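Local coordinates for 3'-5'-exonuclease (Saccharomyces cerevisiae, PDB 3E2V), which probably cuts double-stranded DNA as a magnesium-dependent TatD-type nuclease, with endonuclease activity and 3'-to-5' exonuclease activity, at residues I17-T22 and T302-C307; K53-T58 and L81-T86; Y330-S335 and E358-E363; V252-G257 and G275-S280. One frame throughout, in Å; residues are numbered along the deposited sequence.

Interaction 1 of 4, residues I17-T22 and T302-C307. With MG (magnesium ion), chain E.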
loop_
_atom_site.group_PDB
_atom_site.type_symbol
_atom_site.label_atom_id
_atom_site.label_comp_id
_atom_site.label_asym_id
_atom_site.label_seq_id
_atom_site.Cartn_x
_atom_site.Cartn_y
_atom_site.Cartn_z
ATOM N N ILE A 17 -5.065 3.477 3.805
ATOM C CA ILE A 17 -3.628 3.118 3.800
ATOM C C ILE A 17 -3.113 2.755 2.419
ATOM O O ILE A 17 -1.926 2.471 2.275
ATOM C CB ILE A 17 -3.277 1.987 4.812
ATOM C CG1 ILE A 17 -3.835 0.633 4.370
ATOM C CG2 ILE A 17 -3.792 2.372 6.196
ATOM C CD1 ILE A 17 -3.140 -0.576 5.016
ATOM N N GLY A 18 -3.990 2.821 1.411
ATOM C CA GLY A 18 -3.633 2.381 0.066
ATOM C C GLY A 18 -4.150 3.291 -1.019
ATOM O O GLY A 18 -5.015 2.904 -1.812
ATOM N N LEU A 19 -3.617 4.502 -1.079
ATOM C CA LEU A 19 -4.037 5.427 -2.097
ATOM C C LEU A 19 -2.946 5.574 -3.169
ATOM O O LEU A 19 -1.859 6.097 -2.902
ATOM C CB LEU A 19 -4.377 6.776 -1.451
ATOM C CG LEU A 19 -4.758 7.926 -2.397
ATOM C CD1 LEU A 19 -5.877 7.515 -3.345
ATOM C CD2 LEU A 19 -5.199 9.130 -1.605
ATOM N N ASN A 20 -3.222 5.105 -4.386
ATOM C CA ASN A 20 -2.204 5.197 -5.444
ATOM C C ASN A 20 -2.343 6.515 -6.183
ATOM O O ASN A 20 -2.718 6.554 -7.360
ATOM C CB ASN A 20 -2.363 4.029 -6.408
ATOM C CG ASN A 20 -2.226 2.701 -5.721
ATOM O OD1 ASN A 20 -1.118 2.268 -5.398
ATOM N ND2 ASN A 20 -3.372 2.024 -5.503
ATOM N N LEU A 21 -2.079 7.606 -5.471
ATOM C CA LEU A 21 -2.384 8.938 -5.984
ATOM C C LEU A 21 -1.561 9.352 -7.193
ATOM O O LEU A 21 -1.998 10.210 -7.969
ATOM C CB LEU A 21 -2.251 9.954 -4.857
ATOM C CG LEU A 21 -2.960 11.281 -5.144
ATOM C CD1 LEU A 21 -4.483 11.117 -5.240
ATOM C CD2 LEU A 21 -2.596 12.305 -4.077
ATOM N N THR A 22 -0.396 8.744 -7.381
ATOM C CA THR A 22 0.382 9.014 -8.590
ATOM C C THR A 22 -0.144 8.309 -9.841
ATOM O O THR A 22 0.414 8.514 -10.928
ATOM C CB THR A 22 1.847 8.601 -8.429
ATOM O OG1 THR A 22 1.932 7.170 -8.282
ATOM C CG2 THR A 22 2.472 9.288 -7.231
ATOM N N THR A 302 -8.539 1.554 0.049
ATOM C CA THR A 302 -9.282 1.436 -1.213
ATOM C C THR A 302 -8.462 0.816 -2.339
ATOM O O THR A 302 -9.012 0.161 -3.236
ATOM C CB THR A 302 -9.815 2.793 -1.750
ATOM O OG1 THR A 302 -8.723 3.703 -1.978
ATOM C CG2 THR A 302 -10.868 3.394 -0.825
ATOM N N ASP A 303 -7.140 1.016 -2.316
ATOM C CA ASP A 303 -6.280 0.706 -3.482
ATOM C C ASP A 303 -6.677 1.532 -4.704
ATOM O O ASP A 303 -6.322 1.173 -5.839
ATOM C CB ASP A 303 -6.247 -0.802 -3.804
ATOM C CG ASP A 303 -4.955 -1.214 -4.471
ATOM O OD1 ASP A 303 -3.886 -0.681 -4.081
ATOM O OD2 ASP A 303 -5.004 -2.077 -5.381
ATOM N N ALA A 304 -7.372 2.649 -4.469
ATOM C CA ALA A 304 -7.808 3.498 -5.597
ATOM C C ALA A 304 -6.593 3.818 -6.498
ATOM O O ALA A 304 -5.494 4.097 -5.999
ATOM C CB ALA A 304 -8.437 4.740 -5.084
ATOM N N PRO A 305 -6.762 3.781 -7.824
ATOM C CA PRO A 305 -8.013 3.677 -8.576
ATOM C C PRO A 305 -8.534 2.263 -8.812
ATOM O O PRO A 305 -9.520 2.100 -9.540
ATOM C CB PRO A 305 -7.634 4.295 -9.920
ATOM C CG PRO A 305 -6.226 3.798 -10.126
ATOM C CD PRO A 305 -5.587 3.885 -8.725
ATOM N N TRP A 306 -7.865 1.264 -8.245
ATOM C CA TRP A 306 -8.233 -0.145 -8.394
ATOM C C TRP A 306 -9.243 -0.570 -7.341
ATOM O O TRP A 306 -9.595 0.206 -6.443
ATOM C CB TRP A 306 -6.971 -1.006 -8.250
ATOM C CG TRP A 306 -5.811 -0.431 -9.014
ATOM C CD1 TRP A 306 -4.650 0.087 -8.495
ATOM C CD2 TRP A 306 -5.715 -0.293 -10.430
ATOM N NE1 TRP A 306 -3.838 0.530 -9.509
ATOM C CE2 TRP A 306 -4.464 0.311 -10.708
ATOM C CE3 TRP A 306 -6.562 -0.630 -11.499
ATOM C CZ2 TRP A 306 -4.041 0.595 -12.016
ATOM C CZ3 TRP A 306 -6.138 -0.351 -12.803
ATOM C CH2 TRP A 306 -4.887 0.255 -13.044
ATOM N N CYS A 307 -9.741 -1.799 -7.488
ATOM C CA CYS A 307 -10.521 -2.467 -6.442
ATOM C C CYS A 307 -11.890 -1.862 -6.149
ATOM O O CYS A 307 -12.384 -1.920 -5.013
ATOM C CB CYS A 307 -9.690 -2.625 -5.167
ATOM S SG CYS A 307 -8.181 -3.620 -5.413
HETATM MG MG MG E . -1.947 -1.812 -4.224
HETATM O O HOH W 1 -0.861 -0.078 -3.996
HETATM O O HOH W 2 -1.960 -1.357 -6.234
HETATM O O HOH W 3 -2.747 -3.589 -4.717
HETATM O O HOH W 4 0.162 -3.254 -4.564
#
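Asn20 presses its amide against the turn Asp303-Ala304, and this is the tight part of the contact. Asn20 N meets Ala304 O at 3.0 Å, nearly along the C=O axis. With Asn20 CG anti to the carbonyl carbon (chi1 -59°) and so beside that N, ND2 reaches the same Ala304 O, also at 3.0 Å but from above the carbonyl plane; two bonds grip one oxygen. ND2 of Asn20 also donates to Asp303 OD1 (3.1 Å, N-H...O 164°); the acceptor lies in the amide plane, yet the approach is from above the carboxylate, whose plane stands 74° to the amide. The contact joins the segments that follow strands 14-16 and 298-300 at the seam of the TIM barrel, where Asp303 OD1 binds magnesium at 2.2 Å. Within 302-307, Thr302 OG1 accepts from Ala304 N, an ST turn. Buried too, Leu19 CD1 touches Ala304 CB at 4.2 Å. Asn20 OD1 takes water 1 at 2.7 Å and bonds to Thr58; that water is a metal ligand. An alanine at Asn20 would probably leave Asp303 OD1 and Ala304 O without their ND2 donor, and water 1 and Thr58 without this acceptor. The solvent side is looser: Asp303 OD2 accepts from metal-bound water 3 at 2.8 Å, and exposed Trp306 offers only its ring edge, CD1 lying 3.8 Å from Asn20 ND2.

Interaction 2 of 4, residues K53-T58 and L81-T86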
loop_
_atom_site.group_PDB
_atom_site.type_symbol
_atom_site.label_atom_id
_atom_site.label_comp_id
_atom_site.label_asym_id
_atom_site.label_seq_id
_atom_site.Cartn_x
_atom_site.Cartn_y
_atom_site.Cartn_z
ATOM N N LYS A 53 -9.893 11.291 6.537
ATOM C CA LYS A 53 -9.076 12.300 7.175
ATOM C C LYS A 53 -7.626 12.249 6.718
ATOM O O LYS A 53 -6.971 13.282 6.598
ATOM C CB LYS A 53 -9.137 12.155 8.699
ATOM C CG LYS A 53 -10.541 12.135 9.265
ATOM C CD LYS A 53 -11.316 13.424 8.985
ATOM C CE LYS A 53 -12.743 13.276 9.464
ATOM N NZ LYS A 53 -13.525 14.516 9.182
ATOM N N ASN A 54 -7.104 11.044 6.504
ATOM C CA ASN A 54 -5.685 10.849 6.206
ATOM C C ASN A 54 -5.591 9.782 5.125
ATOM O O ASN A 54 -6.506 8.954 5.001
ATOM C CB ASN A 54 -4.931 10.289 7.425
ATOM C CG ASN A 54 -4.674 11.308 8.514
ATOM O OD1 ASN A 54 -3.527 11.456 8.959
ATOM N ND2 ASN A 54 -5.709 11.971 8.974
ATOM N N ALA A 55 -4.506 9.804 4.342
ATOM C CA ALA A 55 -4.252 8.700 3.418
ATOM C C ALA A 55 -2.766 8.511 3.262
ATOM O O ALA A 55 -1.989 9.455 3.416
ATOM C CB ALA A 55 -4.905 8.949 2.065
ATOM N N LEU A 56 -2.381 7.271 2.971
ATOM C CA LEU A 56 -1.002 6.930 2.703
ATOM C C LEU A 56 -0.850 6.718 1.199
ATOM O O LEU A 56 -1.502 5.828 0.622
ATOM C CB LEU A 56 -0.631 5.655 3.477
ATOM C CG LEU A 56 0.825 5.189 3.378
ATOM C CD1 LEU A 56 1.754 6.171 4.104
ATOM C CD2 LEU A 56 0.946 3.804 4.018
ATOM N N VAL A 57 -0.007 7.542 0.573
ATOM C CA VAL A 57 0.239 7.478 -0.870
ATOM C C VAL A 57 1.355 6.477 -1.131
ATOM O O VAL A 57 2.418 6.579 -0.554
ATOM C CB VAL A 57 0.608 8.882 -1.418
ATOM C CG1 VAL A 57 0.961 8.853 -2.907
ATOM C CG2 VAL A 57 -0.545 9.849 -1.179
ATOM N N THR A 58 1.074 5.485 -1.973
ATOM C CA THR A 58 2.037 4.418 -2.228
ATOM C C THR A 58 3.124 4.811 -3.212
ATOM O O THR A 58 2.866 5.462 -4.239
ATOM C CB THR A 58 1.371 3.202 -2.839
ATOM O OG1 THR A 58 0.598 3.629 -3.960
ATOM C CG2 THR A 58 0.477 2.520 -1.847
ATOM N N LEU A 81 -7.183 16.412 3.024
ATOM C CA LEU A 81 -6.674 15.209 3.703
ATOM C C LEU A 81 -5.231 15.421 4.098
ATOM O O LEU A 81 -4.468 16.066 3.368
ATOM C CB LEU A 81 -6.722 13.980 2.787
ATOM C CG LEU A 81 -7.990 13.132 2.734
ATOM C CD1 LEU A 81 -9.184 13.895 2.193
ATOM C CD2 LEU A 81 -7.730 11.898 1.888
ATOM N N LYS A 82 -4.839 14.881 5.245
ATOM C CA LYS A 82 -3.431 14.825 5.573
ATOM C C LYS A 82 -2.844 13.636 4.813
ATOM O O LYS A 82 -3.281 12.492 5.001
ATOM C CB LYS A 82 -3.204 14.683 7.078
ATOM C CG LYS A 82 -1.742 14.642 7.482
ATOM C CD LYS A 82 -1.005 15.945 7.166
ATOM C CE LYS A 82 0.488 15.819 7.414
ATOM N NZ LYS A 82 1.270 16.796 6.597
ATOM N N LEU A 83 -1.878 13.920 3.942
ATOM C CA LEU A 83 -1.260 12.884 3.131
ATOM C C LEU A 83 0.124 12.539 3.619
ATOM O O LEU A 83 0.971 13.413 3.857
ATOM C CB LEU A 83 -1.184 13.322 1.679
ATOM C CG LEU A 83 -2.522 13.600 0.991
ATOM C CD1 LEU A 83 -2.294 14.127 -0.411
ATOM C CD2 LEU A 83 -3.388 12.364 0.938
ATOM N N TYR A 84 0.331 11.233 3.766
ATOM C CA TYR A 84 1.643 10.660 4.006
ATOM C C TYR A 84 2.026 9.796 2.820
ATOM O O TYR A 84 1.211 9.569 1.942
ATOM C CB TYR A 84 1.647 9.866 5.316
ATOM C CG TYR A 84 1.222 10.719 6.490
ATOM C CD1 TYR A 84 2.015 11.777 6.914
ATOM C CD2 TYR A 84 0.029 10.481 7.146
ATOM C CE1 TYR A 84 1.633 12.579 7.983
ATOM C CE2 TYR A 84 -0.372 11.283 8.217
ATOM C CZ TYR A 84 0.431 12.325 8.628
ATOM O OH TYR A 84 0.022 13.108 9.692
ATOM N N HIS A 85 3.277 9.343 2.757
ATOM C CA HIS A 85 3.654 8.447 1.665
ATOM C C HIS A 85 4.703 7.426 2.073
ATOM O O HIS A 85 5.342 7.529 3.144
ATOM C CB HIS A 85 4.165 9.249 0.471
ATOM C CG HIS A 85 5.486 9.893 0.738
ATOM N ND1 HIS A 85 6.677 9.240 0.514
ATOM C CD2 HIS A 85 5.802 11.085 1.300
ATOM C CE1 HIS A 85 7.679 10.029 0.866
ATOM N NE2 HIS A 85 7.174 11.156 1.338
ATOM N N THR A 86 4.887 6.448 1.193
ATOM C CA THR A 86 5.920 5.443 1.397
ATOM C C THR A 86 7.102 5.733 0.475
ATOM O O THR A 86 7.021 6.588 -0.430
ATOM C CB THR A 86 5.375 4.006 1.085
ATOM O OG1 THR A 86 5.273 3.828 -0.337
ATOM C CG2 THR A 86 3.996 3.789 1.699
#
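At the edge of the Tyr84 ring, near its plane, sits Asn54 OD1, 3.2 Å from Tyr84 CE2; the amide and ring planes are 38° apart. Arg157, on the next strand of the sheet, also touches the tyrosine. The two segments are neighbouring parallel strands of a beta-alpha-beta unit in the TIM barrel, connected through helix 62-75. Asn54 OD1 also rests on Lys82 CB at 3.7 Å, so the oxygen lies against both side chains. An alanine in place of Asn54 would probably open a gap beside the tyrosine edge and leave Lys82 CB without that neighbour. On the opposite face, Ala55 CB touches both Leu83 CD2 (3.9 Å) and Leu81 CD2 (4.1 Å), the side on which helices 40-49 and 62-75 lie. Five backbone bonds, alternating in direction as parallel pairing requires, run from Lys82 N to Thr86 N; the shortest joins Val57 N to Tyr84 O at 2.7 Å. The His85 ring turns away from strand 53-57, its ND1 donating to Thr86 O. Leu56 crosses Thr86 at about a right angle: anti to the backbone N (chi1 -176°), Leu56 CG comes 3.9 Å from Thr86 CG2, and Leu56 CD2 lies 3.8 Å from that same methyl.

Interaction 3 of 4, residues Y330-S335 and E358-E363. With GOL (glycerol), chain D.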
loop_
_atom_site.group_PDB
_atom_site.type_symbol
_atom_site.label_atom_id
_atom_site.label_comp_id
_atom_site.label_asym_id
_atom_site.label_seq_id
_atom_site.Cartn_x
_atom_site.Cartn_y
_atom_site.Cartn_z
ATOM N N TYR A 330 -24.980 5.469 -3.253
ATOM C CA TYR A 330 -24.086 4.732 -4.147
ATOM C C TYR A 330 -24.427 5.112 -5.597
ATOM O O TYR A 330 -25.581 4.968 -6.018
ATOM C CB TYR A 330 -24.246 3.219 -3.939
ATOM C CG TYR A 330 -23.353 2.333 -4.786
ATOM C CD1 TYR A 330 -22.097 1.937 -4.333
ATOM C CD2 TYR A 330 -23.776 1.854 -6.032
ATOM C CE1 TYR A 330 -21.276 1.102 -5.099
ATOM C CE2 TYR A 330 -22.954 1.027 -6.813
ATOM C CZ TYR A 330 -21.705 0.653 -6.338
ATOM O OH TYR A 330 -20.895 -0.175 -7.090
ATOM N N PRO A 331 -23.449 5.634 -6.362
ATOM C CA PRO A 331 -22.121 6.047 -5.910
ATOM C C PRO A 331 -22.199 7.296 -5.029
ATOM O O PRO A 331 -23.259 7.915 -4.916
ATOM C CB PRO A 331 -21.394 6.360 -7.217
ATOM C CG PRO A 331 -22.489 6.751 -8.168
ATOM C CD PRO A 331 -23.634 5.860 -7.809
ATOM N N ALA A 332 -21.082 7.680 -4.411
ATOM C CA ALA A 332 -21.094 8.775 -3.431
ATOM C C ALA A 332 -21.343 10.155 -4.060
ATOM O O ALA A 332 -21.777 11.096 -3.386
ATOM C CB ALA A 332 -19.795 8.783 -2.637
ATOM N N PHE A 333 -21.014 10.254 -5.344
ATOM C CA PHE A 333 -21.145 11.469 -6.155
ATOM C C PHE A 333 -21.516 10.967 -7.542
ATOM O O PHE A 333 -21.302 9.797 -7.846
ATOM C CB PHE A 333 -19.797 12.207 -6.228
ATOM C CG PHE A 333 -19.316 12.717 -4.898
ATOM C CD1 PHE A 333 -19.671 13.985 -4.464
ATOM C CD2 PHE A 333 -18.533 11.919 -4.067
ATOM C CE1 PHE A 333 -19.251 14.459 -3.229
ATOM C CE2 PHE A 333 -18.102 12.386 -2.825
ATOM C CZ PHE A 333 -18.471 13.652 -2.403
ATOM N N LYS A 334 -22.063 11.841 -8.389
ATOM C CA LYS A 334 -22.425 11.428 -9.745
ATOM C C LYS A 334 -21.166 10.947 -10.452
ATOM O O LYS A 334 -20.119 11.569 -10.308
ATOM C CB LYS A 334 -23.014 12.600 -10.539
ATOM C CG LYS A 334 -23.489 12.229 -11.956
ATOM C CD LYS A 334 -24.579 11.173 -11.921
ATOM C CE LYS A 334 -24.917 10.597 -13.290
ATOM N NZ LYS A 334 -25.730 9.347 -13.111
ATOM N N SER A 335 -21.283 9.857 -11.206
ATOM C CA SER A 335 -20.166 9.215 -11.904
ATOM C C SER A 335 -20.436 9.301 -13.399
ATOM O O SER A 335 -21.519 8.931 -13.853
ATOM C CB SER A 335 -20.079 7.754 -11.464
ATOM O OG SER A 335 -18.960 7.074 -11.999
ATOM N N GLU A 358 -11.968 5.571 -5.960
ATOM C CA GLU A 358 -11.460 6.737 -5.253
ATOM C C GLU A 358 -11.391 6.512 -3.751
ATOM O O GLU A 358 -12.131 5.671 -3.222
ATOM C CB GLU A 358 -12.347 7.959 -5.507
ATOM C CG GLU A 358 -12.464 8.362 -6.968
ATOM C CD GLU A 358 -13.022 9.770 -7.146
ATOM O OE1 GLU A 358 -13.356 10.418 -6.135
ATOM O OE2 GLU A 358 -13.156 10.219 -8.310
ATOM N N PRO A 359 -10.537 7.286 -3.057
ATOM C CA PRO A 359 -10.492 7.173 -1.585
ATOM C C PRO A 359 -11.821 7.507 -0.889
ATOM O O PRO A 359 -12.049 7.044 0.245
ATOM C CB PRO A 359 -9.377 8.158 -1.181
ATOM C CG PRO A 359 -9.240 9.095 -2.360
ATOM C CD PRO A 359 -9.544 8.253 -3.576
ATOM N N CYS A 360 -12.711 8.269 -1.529
ATOM C CA CYS A 360 -14.005 8.534 -0.892
ATOM C C CYS A 360 -14.847 7.282 -0.731
ATOM O O CYS A 360 -15.912 7.319 -0.087
ATOM C CB CYS A 360 -14.827 9.601 -1.629
ATOM S SG CYS A 360 -15.375 9.161 -3.298
ATOM N N ASN A 361 -14.391 6.175 -1.305
ATOM C CA ASN A 361 -15.097 4.908 -1.183
ATOM C C ASN A 361 -14.632 4.047 -0.008
ATOM O O ASN A 361 -15.030 2.891 0.119
ATOM C CB ASN A 361 -15.053 4.144 -2.509
ATOM C CG ASN A 361 -15.944 4.787 -3.559
ATOM O OD1 ASN A 361 -16.805 5.602 -3.232
ATOM N ND2 ASN A 361 -15.716 4.460 -4.816
ATOM N N MET A 362 -13.830 4.633 0.874
ATOM C CA MET A 362 -13.482 3.975 2.143
ATOM C C MET A 362 -14.719 3.482 2.888
ATOM O O MET A 362 -14.742 2.369 3.420
ATOM C CB MET A 362 -12.682 4.937 3.023
ATOM C CG MET A 362 -11.198 4.972 2.642
ATOM S SD MET A 362 -10.222 3.412 2.984
ATOM C CE MET A 362 -10.050 3.614 4.803
ATOM N N GLU A 363 -15.741 4.334 2.932
ATOM C CA GLU A 363 -16.967 4.004 3.641
ATOM C C GLU A 363 -17.619 2.719 3.141
ATOM O O GLU A 363 -18.252 1.999 3.923
ATOM C CB GLU A 363 -17.948 5.174 3.587
ATOM C CG GLU A 363 -18.404 5.570 2.195
ATOM C CD GLU A 363 -19.299 6.787 2.199
ATOM O OE1 GLU A 363 -19.706 7.242 3.289
ATOM O OE2 GLU A 363 -19.579 7.298 1.090
HETATM C C1 GOL D . -16.234 3.910 -9.949
HETATM O O1 GOL D . -17.239 3.505 -10.864
HETATM C C2 GOL D . -16.542 5.261 -9.315
HETATM O O2 GOL D . -16.659 6.244 -10.310
HETATM C C3 GOL D . -17.861 5.214 -8.540
HETATM O O3 GOL D . -17.638 4.780 -7.211
HETATM O O HOH W 5 -18.912 5.848 -4.906
#
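A cysteine sulfur-aromatic contact joins Phe333, on the segment that runs into strand 334-336, to Cys360 in the 3-10 turn that leads into helix 362-373. That strand pairs with 351-353 in a small two-stranded parallel sheet. Cys360 SG lies 5.4 Å from the centroid of the Phe333 ring and 77° off its normal, so the sulfur meets the edge and not the face; the nearest ring atom is Phe333 CE2, at 4.2 Å. The ring also touches Arg46 and Gln49 of helix 40-49. Ala332 points its CB toward the turn and the helix start, 4.0 Å from Glu363 OE2. Glu363 CG sits between its backbone N and carbonyl carbon (chi1 62°), and the chain extends from there to a carboxylate salt-bridged to Arg50. Water 5 connects the segments, accepting from Ala332 N at 2.9 Å and donating to Asn361 OD1 at 2.7 Å. Asn361, at the N-cap position, makes no capping bond; its ND2 bonds to Asn357 and donates to glycerol O3 at 3.1 Å. The glycerol probably comes from the crystallisation liquor, so that link may be incidental. With one sulfur-edge contact, methyl contacts and only 128 Å² buried, the interface is small, and its polar link runs through water 5, not directly.

Interaction 4 of 4, residues V252-G257 and G275-S280. With MG (magnesium ion), chain E.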
loop_
_atom_site.group_PDB
_atom_site.type_symbol
_atom_site.label_atom_id
_atom_site.label_comp_id
_atom_site.label_asym_id
_atom_site.label_seq_id
_atom_site.Cartn_x
_atom_site.Cartn_y
_atom_site.Cartn_z
ATOM N N VAL A 252 0.575 -5.952 5.856
ATOM C CA VAL A 252 0.421 -6.687 4.614
ATOM C C VAL A 252 -0.741 -6.088 3.823
ATOM O O VAL A 252 -1.911 -6.372 4.106
ATOM C CB VAL A 252 0.221 -8.215 4.877
ATOM C CG1 VAL A 252 0.152 -8.992 3.538
ATOM C CG2 VAL A 252 1.319 -8.778 5.794
ATOM N N HIS A 253 -0.394 -5.274 2.828
ATOM C CA HIS A 253 -1.333 -4.494 1.995
ATOM C C HIS A 253 -2.185 -5.400 1.113
ATOM O O HIS A 253 -1.735 -6.455 0.646
ATOM C CB HIS A 253 -0.493 -3.465 1.154
ATOM C CG HIS A 253 -1.164 -2.858 -0.053
ATOM N ND1 HIS A 253 -2.360 -2.165 0.002
ATOM C CD2 HIS A 253 -0.738 -2.763 -1.343
ATOM C CE1 HIS A 253 -2.663 -1.710 -1.205
ATOM N NE2 HIS A 253 -1.701 -2.066 -2.041
ATOM N N SER A 254 -3.431 -4.995 0.893
ATOM C CA SER A 254 -4.243 -5.577 -0.183
ATOM C C SER A 254 -4.296 -7.110 -0.142
ATOM O O SER A 254 -4.008 -7.785 -1.133
ATOM C CB SER A 254 -3.724 -5.083 -1.546
ATOM O OG SER A 254 -4.680 -5.374 -2.562
ATOM N N PHE A 255 -4.647 -7.652 1.024
ATOM C CA PHE A 255 -4.650 -9.091 1.214
ATOM C C PHE A 255 -5.803 -9.791 0.498
ATOM O O PHE A 255 -6.972 -9.447 0.706
ATOM C CB PHE A 255 -4.720 -9.428 2.699
ATOM C CG PHE A 255 -4.716 -10.904 2.956
ATOM C CD1 PHE A 255 -3.535 -11.630 2.804
ATOM C CD2 PHE A 255 -5.884 -11.579 3.298
ATOM C CE1 PHE A 255 -3.505 -13.007 3.027
ATOM C CE2 PHE A 255 -5.853 -12.977 3.516
ATOM C CZ PHE A 255 -4.666 -13.672 3.379
ATOM N N THR A 256 -5.472 -10.805 -0.309
ATOM C CA THR A 256 -6.504 -11.572 -1.031
ATOM C C THR A 256 -6.253 -13.082 -0.956
ATOM O O THR A 256 -6.808 -13.853 -1.758
ATOM C CB THR A 256 -6.574 -11.172 -2.520
ATOM O OG1 THR A 256 -5.321 -11.469 -3.133
ATOM C CG2 THR A 256 -6.894 -9.679 -2.688
ATOM N N GLY A 257 -5.435 -13.502 0.006
ATOM C CA GLY A 257 -5.044 -14.903 0.137
ATOM C C GLY A 257 -6.056 -15.815 0.813
ATOM O O GLY A 257 -7.186 -15.429 1.139
ATOM N N GLY A 275 -4.211 -5.535 5.511
ATOM C CA GLY A 275 -4.959 -4.518 4.766
ATOM C C GLY A 275 -6.072 -5.129 3.928
ATOM O O GLY A 275 -5.860 -6.108 3.197
ATOM N N VAL A 276 -7.259 -4.532 4.040
ATOM C CA VAL A 276 -8.465 -5.021 3.379
ATOM C C VAL A 276 -9.051 -3.906 2.513
ATOM O O VAL A 276 -9.357 -2.817 2.996
ATOM C CB VAL A 276 -9.495 -5.469 4.436
ATOM C CG1 VAL A 276 -10.868 -5.813 3.808
ATOM C CG2 VAL A 276 -8.958 -6.662 5.218
ATOM N N ASN A 277 -9.171 -4.194 1.217
ATOM C CA ASN A 277 -9.800 -3.291 0.271
ATOM C C ASN A 277 -10.868 -4.055 -0.521
ATOM O O ASN A 277 -11.174 -5.206 -0.210
ATOM C CB ASN A 277 -8.744 -2.688 -0.670
ATOM C CG ASN A 277 -7.959 -3.749 -1.438
ATOM O OD1 ASN A 277 -8.523 -4.739 -1.916
ATOM N ND2 ASN A 277 -6.667 -3.532 -1.593
ATOM N N GLY A 278 -11.421 -3.434 -1.557
ATOM C CA GLY A 278 -12.483 -4.082 -2.325
ATOM C C GLY A 278 -12.041 -5.374 -2.973
ATOM O O GLY A 278 -12.847 -6.295 -3.113
ATOM N N CYS A 279 -10.773 -5.465 -3.369
ATOM C CA CYS A 279 -10.257 -6.708 -3.962
ATOM C C CYS A 279 -10.229 -7.867 -2.950
ATOM O O CYS A 279 -10.352 -9.039 -3.332
ATOM C CB CYS A 279 -8.872 -6.491 -4.589
ATOM S SG CYS A 279 -8.875 -5.454 -6.073
ATOM N N SER A 280 -10.073 -7.531 -1.669
ATOM C CA SER A 280 -10.091 -8.487 -0.568
ATOM C C SER A 280 -11.493 -9.026 -0.283
ATOM O O SER A 280 -11.633 -9.853 0.619
ATOM C CB SER A 280 -9.637 -7.790 0.723
ATOM O OG SER A 280 -8.395 -7.131 0.543
HETATM MG MG MG E . -1.947 -1.812 -4.224
HETATM O O HOH W 3 -2.747 -3.589 -4.717
HETATM O O HOH W 6 -9.231 -11.202 1.677
HETATM O O HOH W 2 -1.960 -1.357 -6.234
HETATM O O HOH W 1 -0.861 -0.078 -3.996
HETATM O O HOH W 4 0.162 -3.254 -4.564
#
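Gly275 is held at both its backbone ends: its N donates to Val252 O at 2.8 Å, and its O accepts from Phe255 N at 2.9 Å. Two residues lie between those partners, where regular parallel pairing would leave one, and Ser254 absorbs the surplus with both backbone torsions near 52°. The fit is close, since a CB on Gly275 would come 3.3 Å from Ser254 N. Ser254 OG, anti to the backbone N (chi1 -166°), accepts from Asn277 ND2 at 2.9 Å in a fairly straight bond (160°), with the oxygen in the amide plane. The same ND2 also bonds to Glu301, which takes His253 ND1 and Ser254 N as well. Ser254 CB stands 3.5 Å above the centre of the His253 ring, whose NE2 binds magnesium at 2.2 Å; Ser254 and Glu301 probably help set the orientation of this imidazole, together with Phe200 stacked on it. Farther along, Ser280 OG donates to Phe255 O at 2.7 Å from above the carbonyl plane and itself accepts from Asn277 N at 3.1 Å. Asn277 OD1 closes an Asx motif by accepting from Ser280 N, while water 6 donates to both Phe255 O and Ser280 O. Thr256 adds only a light touch with its CG2 on Cys279 O. These are the loops at the C-terminal ends of strands 250-252 and 272-276 of a TIM barrel, the rim where metallo-dependent hydrolases carry their metal ligands.

Interaction 1 is the hub: its centre lies 11, 12 and 13 Å from those of interactions 2, 4 and 3, and it touches all three, whereas the centres of those three are 18 to 19 Å apart and they do not touch one another. Along the chain, interactions 2 and 4, in that order, fall between the two segments of interaction 1; interaction 3 follows. Interaction 2 pairs strands 52-57 and 82-87 of the eight-stranded parallel barrel, interaction 4 joins the ends of strands 250-252 and 272-276, and interaction 1 closes the seam. Interactions 1 and 4 share the magnesium and its waters and are welded by the Cys279-Cys307 disulfide, so the metal site depends on residues from distant parts of the chain.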